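Local coordinates for hypothetical protein (PDB 2Q73) that is probably a MazG-type nucleoside triphosphate pyrophosphohydrolase of the house-cleaning kind, an all-helical enzyme that carries a bound magnesium ion, at residues Ser4-His9 / Glu58-Leu63; Lys11-Ala16 / Val62-Cys67; Glu21-Lys26 / Val66-Asn71; Gly44-Asp49 / Ser54-Leu59. All coordinates share one frame; numbering follows the deposited sequence.

Contact 1 (Ser4-His9 / Glu58-Leu63); sequences SELQSH and ELYDVL. With MG (magnesium ion), chain G.
Tyr60 and Leu6 meet at the phenol end of the ring, where OH of Tyr60 lies 4.0 Å from CD1 of Leu6. Another point on the edge of this ring is taken by OD1 of the adjacent Asp61, which lies in the ring plane. Both of these oxygens find partners across the subunit boundary: the Tyr60 hydroxyl is hydrogen-bonded to His81 of the second subunit, and Asp61 OD1 forms a salt bridge with Lys84 of that second subunit, which leaves Asp61 OD2 for the metal. The aliphatic half of the contact belongs to the other branch of Leu6, whose CD2 approaches CD2 of Leu63 at 3.8 Å. Leu6 reaches both partners because its CG stands anti to the backbone N (chi1 177°), sending the fork of methyls from helix 3-13 onto helix 55-72, one methyl to each residue. Polar chemistry lies beyond this apolar seam. Glu58 OE1 binds the magnesium ion at 2.4 Å, its chain folded by a bend at chi2 (-48°). One turn further on, Asp61 OD2 binds the same ion at 2.5 Å. Water 1 is a third ligand at 2.4 Å from magnesium, and it donates to OE2 of Glu58 at 2.9 Å, so both oxygens of that carboxylate serve the site, one directly and one through water. Glu30 and Glu33 of helix 20-39 complete the protein ligands. Acidic residues spaced in this way, a Glu-x-x-Glu pair followed by Glu-x-x-Asp on a later helix, form the magnesium-binding signature of the MazG family of all-alpha NTP pyrophosphohydrolases.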
# COMPACT_ATOMS: atom_id res chain seq x y z
N SER C 4 19.81 -0.46 14.95
CA SER C 4 19.91 -1.76 15.62
C SER C 4 19.31 -1.74 17.02
O SER C 4 18.63 -2.69 17.41
CB SER C 4 21.37 -2.27 15.64
OG SER C 4 22.25 -1.38 16.31
N GLU C 5 19.53 -0.64 17.75
CA GLU C 5 18.92 -0.42 19.07
C GLU C 5 17.38 -0.27 18.99
O GLU C 5 16.67 -0.81 19.84
CB GLU C 5 19.55 0.78 19.78
CG GLU C 5 20.96 0.52 20.28
CD GLU C 5 21.77 1.80 20.56
OE1 GLU C 5 21.22 2.93 20.41
OE2 GLU C 5 22.95 1.67 20.92
N LEU C 6 16.89 0.47 18.00
CA LEU C 6 15.45 0.59 17.80
C LEU C 6 14.84 -0.78 17.51
O LEU C 6 13.81 -1.16 18.09
CB LEU C 6 15.15 1.58 16.67
CG LEU C 6 13.67 1.77 16.30
CD1 LEU C 6 12.88 2.39 17.44
CD2 LEU C 6 13.53 2.62 15.04
N GLN C 7 15.49 -1.53 16.62
CA GLN C 7 15.00 -2.86 16.22
C GLN C 7 14.96 -3.80 17.43
O GLN C 7 13.98 -4.53 17.61
CB GLN C 7 15.87 -3.45 15.12
CG GLN C 7 15.15 -4.40 14.18
CD GLN C 7 16.10 -5.21 13.32
OE1 GLN C 7 16.99 -4.66 12.65
NE2 GLN C 7 15.92 -6.52 13.33
N SER C 8 16.00 -3.76 18.26
CA SER C 8 16.06 -4.62 19.44
C SER C 8 15.09 -4.18 20.55
O SER C 8 14.53 -5.03 21.24
CB SER C 8 17.49 -4.83 19.95
OG SER C 8 18.01 -3.65 20.50
N HIS C 9 14.88 -2.87 20.71
CA HIS C 9 13.88 -2.35 21.65
C HIS C 9 12.45 -2.75 21.24
O HIS C 9 11.63 -3.12 22.08
CB HIS C 9 14.02 -0.83 21.83
CG HIS C 9 15.18 -0.42 22.69
ND1 HIS C 9 15.28 0.82 23.28
CD2 HIS C 9 16.29 -1.10 23.08
CE1 HIS C 9 16.40 0.89 23.98
NE2 HIS C 9 17.03 -0.26 23.87
N GLU C 58 2.87 9.08 11.22
CA GLU C 58 2.64 7.99 10.29
C GLU C 58 3.95 7.41 9.77
O GLU C 58 4.04 6.19 9.61
CB GLU C 58 1.70 8.40 9.13
CG GLU C 58 0.39 9.07 9.59
CD GLU C 58 -0.36 8.35 10.72
OE1 GLU C 58 -0.13 7.15 10.95
OE2 GLU C 58 -1.21 9.00 11.36
N LEU C 59 4.95 8.26 9.52
CA LEU C 59 6.29 7.80 9.12
C LEU C 59 6.93 6.93 10.21
O LEU C 59 7.46 5.85 9.92
CB LEU C 59 7.22 8.97 8.76
CG LEU C 59 6.97 9.70 7.42
CD1 LEU C 59 7.86 10.91 7.29
CD2 LEU C 59 7.14 8.77 6.20
N TYR C 60 6.85 7.39 11.46
CA TYR C 60 7.31 6.57 12.58
C TYR C 60 6.54 5.23 12.64
O TYR C 60 7.13 4.17 12.85
CB TYR C 60 7.18 7.30 13.92
CG TYR C 60 7.73 6.43 15.03
CD1 TYR C 60 9.10 6.40 15.31
CD2 TYR C 60 6.90 5.54 15.73
CE1 TYR C 60 9.61 5.55 16.31
CE2 TYR C 60 7.40 4.69 16.71
CZ TYR C 60 8.75 4.70 16.99
OH TYR C 60 9.25 3.86 17.97
N ASP C 61 5.22 5.28 12.45
CA ASP C 61 4.44 4.05 12.53
C ASP C 61 4.82 3.05 11.44
O ASP C 61 4.83 1.85 11.69
CB ASP C 61 2.94 4.35 12.49
CG ASP C 61 2.44 5.08 13.73
OD1 ASP C 61 3.16 5.22 14.74
OD2 ASP C 61 1.27 5.52 13.69
N VAL C 62 5.10 3.53 10.21
CA VAL C 62 5.60 2.65 9.14
C VAL C 62 6.97 2.05 9.55
O VAL C 62 7.18 0.82 9.44
CB VAL C 62 5.67 3.40 7.78
CG1 VAL C 62 6.41 2.56 6.75
CG2 VAL C 62 4.24 3.74 7.28
N LEU C 63 7.86 2.91 10.05
CA LEU C 63 9.19 2.51 10.55
C LEU C 63 9.08 1.42 11.62
O LEU C 63 9.86 0.45 11.61
CB LEU C 63 9.94 3.72 11.11
CG LEU C 63 11.27 3.47 11.82
CD1 LEU C 63 12.23 2.88 10.82
CD2 LEU C 63 11.85 4.76 12.43
MG MG G . -0.88 5.40 12.48
O HOH W 1 -2.23 7.16 13.37

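Contact 2 (Lys11-Ala16 / Val62-Cys67); sequences KEFDYA and VLYYVC
Asp14 and Tyr64 form the single direct hydrogen bond between the segments: Tyr64 OH donates to Asp14 OD2 at 2.6 Å. The oxygen receives it on its anti lone pair, away from OD1, while the carboxylate plane is turned 34° from that of the phenol ring. Asp14 is the first residue to leave the helical conformation after helix 3-13, and its CG, anti to the backbone N (chi1 -178°), places the carboxylate against the Tyr64 hydroxyl. A water-mediated link runs beside this bond. Water 2 donates to Asp14 OD2 at 2.7 Å and is hydrogen-bonded to Tyr65 OH at 3.1 Å, so two successive tyrosines reach the same oxygen, one directly and one by relay. The other carboxylate oxygen, OD1, has its own partner on helix 20-39. Packing supplies the rest. The edge of the Phe13 ring comes up to the Tyr64 hydroxyl, with CD2 of Phe13 3.4 Å from OH of Tyr64 and the oxygen close to the ring plane; the two side chains cross at about a right angle. Donation from a hydroxyl and a water to Asp14 OD2 is consistent with an ionised carboxylate.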
# COMPACT_ATOMS: atom_id res chain seq x y z
N LYS C 11 11.71 -5.43 19.40
CA LYS C 11 11.67 -6.87 19.69
C LYS C 11 11.35 -7.20 21.15
O LYS C 11 10.57 -8.11 21.41
CB LYS C 11 12.97 -7.57 19.26
CG LYS C 11 12.86 -9.09 19.35
CD LYS C 11 13.99 -9.80 18.66
CE LYS C 11 13.83 -11.30 18.87
NZ LYS C 11 14.85 -12.07 18.14
N GLU C 12 11.94 -6.45 22.08
CA GLU C 12 11.68 -6.63 23.52
C GLU C 12 10.21 -6.42 23.90
O GLU C 12 9.68 -7.08 24.79
CB GLU C 12 12.53 -5.65 24.35
CG GLU C 12 14.02 -5.97 24.42
CD GLU C 12 14.79 -4.97 25.32
OE1 GLU C 12 14.89 -3.76 24.98
OE2 GLU C 12 15.31 -5.41 26.35
N PHE C 13 9.59 -5.47 23.21
CA PHE C 13 8.23 -5.00 23.46
C PHE C 13 7.16 -5.81 22.69
O PHE C 13 6.04 -6.01 23.17
CB PHE C 13 8.15 -3.54 23.00
CG PHE C 13 6.79 -2.92 23.12
CD1 PHE C 13 6.22 -2.70 24.38
CD2 PHE C 13 6.08 -2.54 21.98
CE1 PHE C 13 4.96 -2.12 24.49
CE2 PHE C 13 4.81 -1.97 22.09
CZ PHE C 13 4.25 -1.77 23.36
N ASP C 14 7.51 -6.28 21.50
CA ASP C 14 6.50 -6.74 20.56
C ASP C 14 7.14 -7.72 19.58
O ASP C 14 7.61 -7.35 18.51
CB ASP C 14 5.92 -5.52 19.83
CG ASP C 14 4.80 -5.87 18.83
OD1 ASP C 14 4.40 -7.06 18.72
OD2 ASP C 14 4.33 -4.94 18.14
N TYR C 15 7.13 -8.99 19.96
CA TYR C 15 7.70 -10.03 19.11
C TYR C 15 6.83 -11.28 19.17
O TYR C 15 6.87 -12.04 20.14
CB TYR C 15 9.15 -10.34 19.55
CG TYR C 15 9.81 -11.39 18.70
CD1 TYR C 15 10.07 -11.15 17.36
CD2 TYR C 15 10.17 -12.62 19.24
CE1 TYR C 15 10.67 -12.11 16.56
CE2 TYR C 15 10.78 -13.60 18.45
CZ TYR C 15 11.01 -13.33 17.11
OH TYR C 15 11.60 -14.27 16.29
N ALA C 16 6.03 -11.48 18.13
CA ALA C 16 5.11 -12.61 18.06
C ALA C 16 5.38 -13.31 16.72
O ALA C 16 4.73 -13.02 15.73
CB ALA C 16 3.67 -12.12 18.15
N VAL C 62 5.10 3.53 10.21
CA VAL C 62 5.60 2.65 9.14
C VAL C 62 6.97 2.05 9.55
O VAL C 62 7.18 0.82 9.44
CB VAL C 62 5.67 3.40 7.78
CG1 VAL C 62 6.41 2.56 6.75
CG2 VAL C 62 4.24 3.74 7.28
N LEU C 63 7.86 2.91 10.05
CA LEU C 63 9.19 2.51 10.55
C LEU C 63 9.08 1.42 11.62
O LEU C 63 9.86 0.45 11.61
CB LEU C 63 9.94 3.72 11.11
CG LEU C 63 11.27 3.47 11.82
CD1 LEU C 63 12.23 2.88 10.82
CD2 LEU C 63 11.85 4.76 12.43
N TYR C 64 8.10 1.58 12.52
CA TYR C 64 7.88 0.62 13.59
C TYR C 64 7.59 -0.76 13.00
O TYR C 64 8.20 -1.74 13.41
CB TYR C 64 6.71 1.05 14.49
CG TYR C 64 6.41 0.05 15.59
CD1 TYR C 64 6.96 0.20 16.86
CD2 TYR C 64 5.56 -1.04 15.37
CE1 TYR C 64 6.69 -0.72 17.88
CE2 TYR C 64 5.28 -1.96 16.37
CZ TYR C 64 5.85 -1.79 17.63
OH TYR C 64 5.59 -2.69 18.64
N TYR C 65 6.69 -0.82 12.02
CA TYR C 65 6.35 -2.12 11.41
C TYR C 65 7.44 -2.69 10.51
O TYR C 65 7.58 -3.90 10.43
CB TYR C 65 4.95 -2.10 10.79
CG TYR C 65 3.94 -2.14 11.90
CD1 TYR C 65 3.26 -0.98 12.30
CD2 TYR C 65 3.76 -3.32 12.64
CE1 TYR C 65 2.36 -1.02 13.38
CE2 TYR C 65 2.89 -3.37 13.71
CZ TYR C 65 2.20 -2.21 14.08
OH TYR C 65 1.33 -2.30 15.11
N VAL C 66 8.22 -1.82 9.86
CA VAL C 66 9.42 -2.26 9.14
C VAL C 66 10.39 -2.96 10.13
O VAL C 66 10.87 -4.05 9.85
CB VAL C 66 10.09 -1.10 8.35
CG1 VAL C 66 11.50 -1.48 7.91
CG2 VAL C 66 9.25 -0.73 7.11
N CYS C 67 10.66 -2.33 11.28
CA CYS C 67 11.51 -2.98 12.30
C CYS C 67 10.88 -4.27 12.86
O CYS C 67 11.58 -5.27 13.07
CB CYS C 67 11.82 -2.02 13.44
SG CYS C 67 12.88 -0.65 12.93
O HOH W 2 2.05 -4.81 16.70

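Contact 3 (Glu21-Lys26 / Val66-Asn71); sequences EHYFFK and VCALAN
Tyr23, which meets Ala68 and Leu69 across the helix pair, has its hydroxyl gripped at the far end of the ring: OH is hydrogen-bonded to Asp14 OD1 and, more weakly, to Ala16 N, both in the connection that follows helix 3-13. With CB fixed by the helix and OH by these bonds, the ring is held at both ends. Its CG lies beside the backbone N (chi1 -66°), which sets CD2 against Ala68. Ala68 CB approaches the ring obliquely, 3.6 Å from Tyr23 CD2, with CE2 only slightly farther off. A face of the ring is covered from within its own helix by His22, whose CD2 stands 3.6 Å above the plane and over the centre. Leu69 works lower down, at the root of the tyrosine. Its CD2 lies 3.8 Å from Tyr23 CB and 4.1 Å from Phe24 N, so this methyl lies beside the backbone of helix 20-39 as well as against the tyrosine CB. The helical segments run nearly antiparallel, at 158°, with their axes 9.6 Å apart at closest approach. Leu27, the next turn of helix 20-39, extends the seam against Leu69 and Val66. Helix 3-13 packs on Cys67 through Leu6 and Ile10, and helix 77-90 reaches Cys67 and Ala70 through Leu77. Other subunits add Leu59 of the second against Leu69 and Phe25 of the third against Phe24, placing this helix pair within the four-chain assembly.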
# COMPACT_ATOMS: atom_id res chain seq x y z
N GLU C 21 1.45 -12.46 9.63
CA GLU C 21 0.44 -11.69 8.88
C GLU C 21 -0.03 -10.44 9.62
O GLU C 21 -0.27 -9.41 8.99
CB GLU C 21 -0.79 -12.53 8.55
CG GLU C 21 -0.72 -13.31 7.25
CD GLU C 21 -0.50 -12.42 6.01
OE1 GLU C 21 -1.45 -12.12 5.22
OE2 GLU C 21 0.66 -12.01 5.81
N HIS C 22 -0.19 -10.54 10.95
CA HIS C 22 -0.54 -9.35 11.76
C HIS C 22 0.34 -8.17 11.40
O HIS C 22 -0.14 -7.06 11.16
CB HIS C 22 -0.41 -9.64 13.27
CG HIS C 22 -0.24 -8.40 14.11
ND1 HIS C 22 -1.31 -7.64 14.54
CD2 HIS C 22 0.87 -7.80 14.61
CE1 HIS C 22 -0.86 -6.62 15.26
NE2 HIS C 22 0.46 -6.70 15.32
N TYR C 23 1.65 -8.41 11.38
CA TYR C 23 2.59 -7.34 11.16
C TYR C 23 2.51 -6.81 9.74
O TYR C 23 2.70 -5.60 9.53
CB TYR C 23 4.00 -7.78 11.50
CG TYR C 23 4.19 -8.06 12.96
CD1 TYR C 23 4.17 -9.38 13.43
CD2 TYR C 23 4.43 -7.03 13.86
CE1 TYR C 23 4.36 -9.68 14.76
CE2 TYR C 23 4.64 -7.32 15.25
CZ TYR C 23 4.60 -8.64 15.67
OH TYR C 23 4.80 -8.97 16.99
N PHE C 24 2.25 -7.68 8.77
CA PHE C 24 2.15 -7.24 7.40
C PHE C 24 0.88 -6.39 7.16
O PHE C 24 0.95 -5.33 6.56
CB PHE C 24 2.19 -8.43 6.41
CG PHE C 24 2.18 -7.99 4.99
CD1 PHE C 24 3.31 -7.34 4.46
CD2 PHE C 24 1.06 -8.18 4.17
CE1 PHE C 24 3.32 -6.90 3.12
CE2 PHE C 24 1.05 -7.74 2.84
CZ PHE C 24 2.18 -7.09 2.32
N PHE C 25 -0.28 -6.87 7.66
CA PHE C 25 -1.50 -6.05 7.66
C PHE C 25 -1.29 -4.69 8.30
O PHE C 25 -1.71 -3.66 7.75
CB PHE C 25 -2.62 -6.76 8.42
CG PHE C 25 -3.17 -7.97 7.72
CD1 PHE C 25 -3.55 -7.91 6.37
CD2 PHE C 25 -3.41 -9.15 8.44
CE1 PHE C 25 -4.11 -9.05 5.74
CE2 PHE C 25 -3.95 -10.26 7.82
CZ PHE C 25 -4.29 -10.21 6.47
N LYS C 26 -0.64 -4.66 9.45
CA LYS C 26 -0.39 -3.38 10.13
C LYS C 26 0.50 -2.46 9.32
O LYS C 26 0.25 -1.24 9.29
CB LYS C 26 0.19 -3.58 11.54
CG LYS C 26 -0.79 -4.12 12.62
CD LYS C 26 -2.05 -3.30 12.81
CE LYS C 26 -1.76 -1.86 13.24
NZ LYS C 26 -3.02 -1.04 13.41
N VAL C 66 8.22 -1.82 9.86
CA VAL C 66 9.42 -2.26 9.14
C VAL C 66 10.39 -2.96 10.13
O VAL C 66 10.87 -4.05 9.85
CB VAL C 66 10.09 -1.10 8.35
CG1 VAL C 66 11.50 -1.48 7.91
CG2 VAL C 66 9.25 -0.73 7.11
N CYS C 67 10.66 -2.33 11.28
CA CYS C 67 11.51 -2.98 12.30
C CYS C 67 10.88 -4.27 12.86
O CYS C 67 11.58 -5.27 13.07
CB CYS C 67 11.82 -2.02 13.44
SG CYS C 67 12.88 -0.65 12.93
N ALA C 68 9.57 -4.22 13.12
CA ALA C 68 8.89 -5.39 13.70
C ALA C 68 8.94 -6.56 12.71
O ALA C 68 9.23 -7.69 13.10
CB ALA C 68 7.46 -5.05 14.06
N LEU C 69 8.70 -6.27 11.44
CA LEU C 69 8.81 -7.30 10.39
C LEU C 69 10.23 -7.82 10.25
O LEU C 69 10.44 -9.00 9.99
CB LEU C 69 8.33 -6.74 9.05
CG LEU C 69 6.81 -6.69 8.88
CD1 LEU C 69 6.42 -5.69 7.78
CD2 LEU C 69 6.30 -8.11 8.54
N ALA C 70 11.22 -6.93 10.41
CA ALA C 70 12.60 -7.39 10.32
C ALA C 70 12.87 -8.44 11.40
O ALA C 70 13.51 -9.48 11.14
CB ALA C 70 13.58 -6.22 10.42
N ASN C 71 12.38 -8.18 12.62
CA ASN C 71 12.55 -9.12 13.71
C ASN C 71 11.91 -10.48 13.39
O ASN C 71 12.54 -11.53 13.58
CB ASN C 71 11.97 -8.55 15.01
CG ASN C 71 12.77 -7.36 15.53
OD1 ASN C 71 14.00 -7.32 15.41
ND2 ASN C 71 12.07 -6.40 16.12

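Contact 4 (Gly44-Asp49 / Ser54-Leu59); sequences GQPTLD and SVAEEL. With MG (magnesium ion), chain G.
Pro46 rests on the first turn of helix 55-72, against Ala56 and the N-cap residue Ser54. Its CD atom is tight on the alanine methyl, 3.5 Å from Ala56 CB, and its CG lies 3.6 Å from Ser54 OG. The proline ring thus packs its carbons on the methyl of Ala56 and beside the capping oxygen. Ser54 OG accepts from Glu57 N at 3.0 Å with an N-H...O angle of 163°, a nearly straight capping bond. A chi1 of 71° sets OG between the backbone N and the carbonyl carbon, where it can meet that amide, and the same oxygen is hydrogen-bonded to Leu51 O, so cap and preceding loop are tied together. Farther out, Gln45 turns its amide to the second subunit, with OE1 hydrogen-bonded to Asn76 N and NE2 to Thr80 OG1 there; the loop therefore packs on its own helix while joining the neighbour. One turn along the helix stands the magnesium ligand Glu58. A further link between loop and helix is made by solvent at the helix start, where water 3 donates to Gly44 O at 2.8 Å and accepts from Ala56 N at 2.9 Å.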
# COMPACT_ATOMS: atom_id res chain seq x y z
N GLY C 44 6.07 18.83 8.90
CA GLY C 44 6.81 19.46 9.99
C GLY C 44 7.00 18.54 11.18
O GLY C 44 6.61 17.37 11.14
N GLN C 45 7.61 19.06 12.24
CA GLN C 45 7.82 18.28 13.47
C GLN C 45 6.78 18.72 14.51
O GLN C 45 6.86 19.83 15.01
CB GLN C 45 9.25 18.48 14.00
CG GLN C 45 9.60 17.62 15.22
CD GLN C 45 9.27 16.14 15.05
OE1 GLN C 45 9.63 15.51 14.05
NE2 GLN C 45 8.60 15.58 16.05
N PRO C 46 5.79 17.87 14.81
CA PRO C 46 4.72 18.22 15.76
C PRO C 46 5.13 18.20 17.23
O PRO C 46 6.02 17.44 17.61
CB PRO C 46 3.67 17.12 15.50
CG PRO C 46 4.47 15.95 15.07
CD PRO C 46 5.55 16.54 14.21
N THR C 47 4.46 19.02 18.04
CA THR C 47 4.50 18.84 19.49
C THR C 47 3.54 17.70 19.83
O THR C 47 2.85 17.17 18.96
CB THR C 47 4.06 20.11 20.31
OG1 THR C 47 2.58 20.29 20.13
CG2 THR C 47 4.90 21.39 19.79
N LEU C 48 3.47 17.35 21.11
CA LEU C 48 2.62 16.24 21.56
C LEU C 48 1.15 16.37 21.15
O LEU C 48 0.55 15.38 20.71
CB LEU C 48 2.74 16.07 23.08
CG LEU C 48 2.18 14.83 23.77
CD1 LEU C 48 3.28 13.79 23.96
CD2 LEU C 48 1.59 15.23 25.13
N ASP C 49 0.57 17.56 21.25
CA ASP C 49 -0.84 17.76 20.85
C ASP C 49 -1.10 17.80 19.34
O ASP C 49 -2.25 17.75 18.89
CB ASP C 49 -1.44 18.99 21.56
CG ASP C 49 -0.59 20.23 21.38
OD1 ASP C 49 0.28 20.47 22.35
OD2 ASP C 49 -0.80 20.98 20.31
N SER C 54 -0.35 13.26 12.18
CA SER C 54 0.74 13.96 11.51
C SER C 54 1.56 13.05 10.58
O SER C 54 1.62 11.83 10.76
CB SER C 54 1.68 14.61 12.52
OG SER C 54 2.42 13.62 13.21
N VAL C 55 2.20 13.65 9.60
CA VAL C 55 3.12 12.91 8.74
C VAL C 55 4.21 12.25 9.60
O VAL C 55 4.55 11.08 9.39
CB VAL C 55 3.73 13.84 7.64
CG1 VAL C 55 4.87 13.12 6.90
CG2 VAL C 55 2.64 14.24 6.60
N ALA C 56 4.71 12.98 10.59
CA ALA C 56 5.72 12.46 11.53
C ALA C 56 5.26 11.16 12.20
O ALA C 56 6.00 10.16 12.23
CB ALA C 56 6.08 13.52 12.59
N GLU C 57 4.04 11.17 12.74
CA GLU C 57 3.49 9.98 13.39
C GLU C 57 3.39 8.82 12.42
O GLU C 57 3.79 7.70 12.75
CB GLU C 57 2.13 10.26 14.02
CG GLU C 57 1.28 9.03 14.23
CD GLU C 57 0.22 9.21 15.29
OE1 GLU C 57 -0.97 9.37 14.92
OE2 GLU C 57 0.58 9.20 16.49
N GLU C 58 2.87 9.08 11.22
CA GLU C 58 2.64 7.99 10.29
C GLU C 58 3.95 7.41 9.77
O GLU C 58 4.04 6.19 9.61
CB GLU C 58 1.70 8.40 9.13
CG GLU C 58 0.39 9.07 9.59
CD GLU C 58 -0.36 8.35 10.72
OE1 GLU C 58 -0.13 7.15 10.95
OE2 GLU C 58 -1.21 9.00 11.36
N LEU C 59 4.95 8.26 9.52
CA LEU C 59 6.29 7.80 9.12
C LEU C 59 6.93 6.93 10.21
O LEU C 59 7.46 5.85 9.92
CB LEU C 59 7.22 8.97 8.76
CG LEU C 59 6.97 9.70 7.42
CD1 LEU C 59 7.86 10.91 7.29
CD2 LEU C 59 7.14 8.77 6.20
MG MG G . -0.88 5.40 12.48
O HOH W 3 4.35 15.82 10.65
O HOH W 1 -2.23 7.16 13.37

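How the contacts relate
From the N terminus, helix 3-13 makes contact 1 and its end makes contact 2, each closing a long loop onto helix 55-72. Helix 20-39 then adds contact 3, farther along helix 55-72. Because the partners on helix 55-72 advance in the same order as the first segments, contacts 1 and 3 cross; the Gln7 and Asn71 side chains, probably hydrogen-bonded, also connect them. Contacts 1 and 2 share Val62 and Leu63, and contacts 2 and 3 share Val66 and Cys67. Contact 4 is a short closure lying within the loops of contacts 2 and 3, and it shares Glu58 and Leu59 with contact 1. Helix 55-72 is thus common to all four, and each also touches the second subunit.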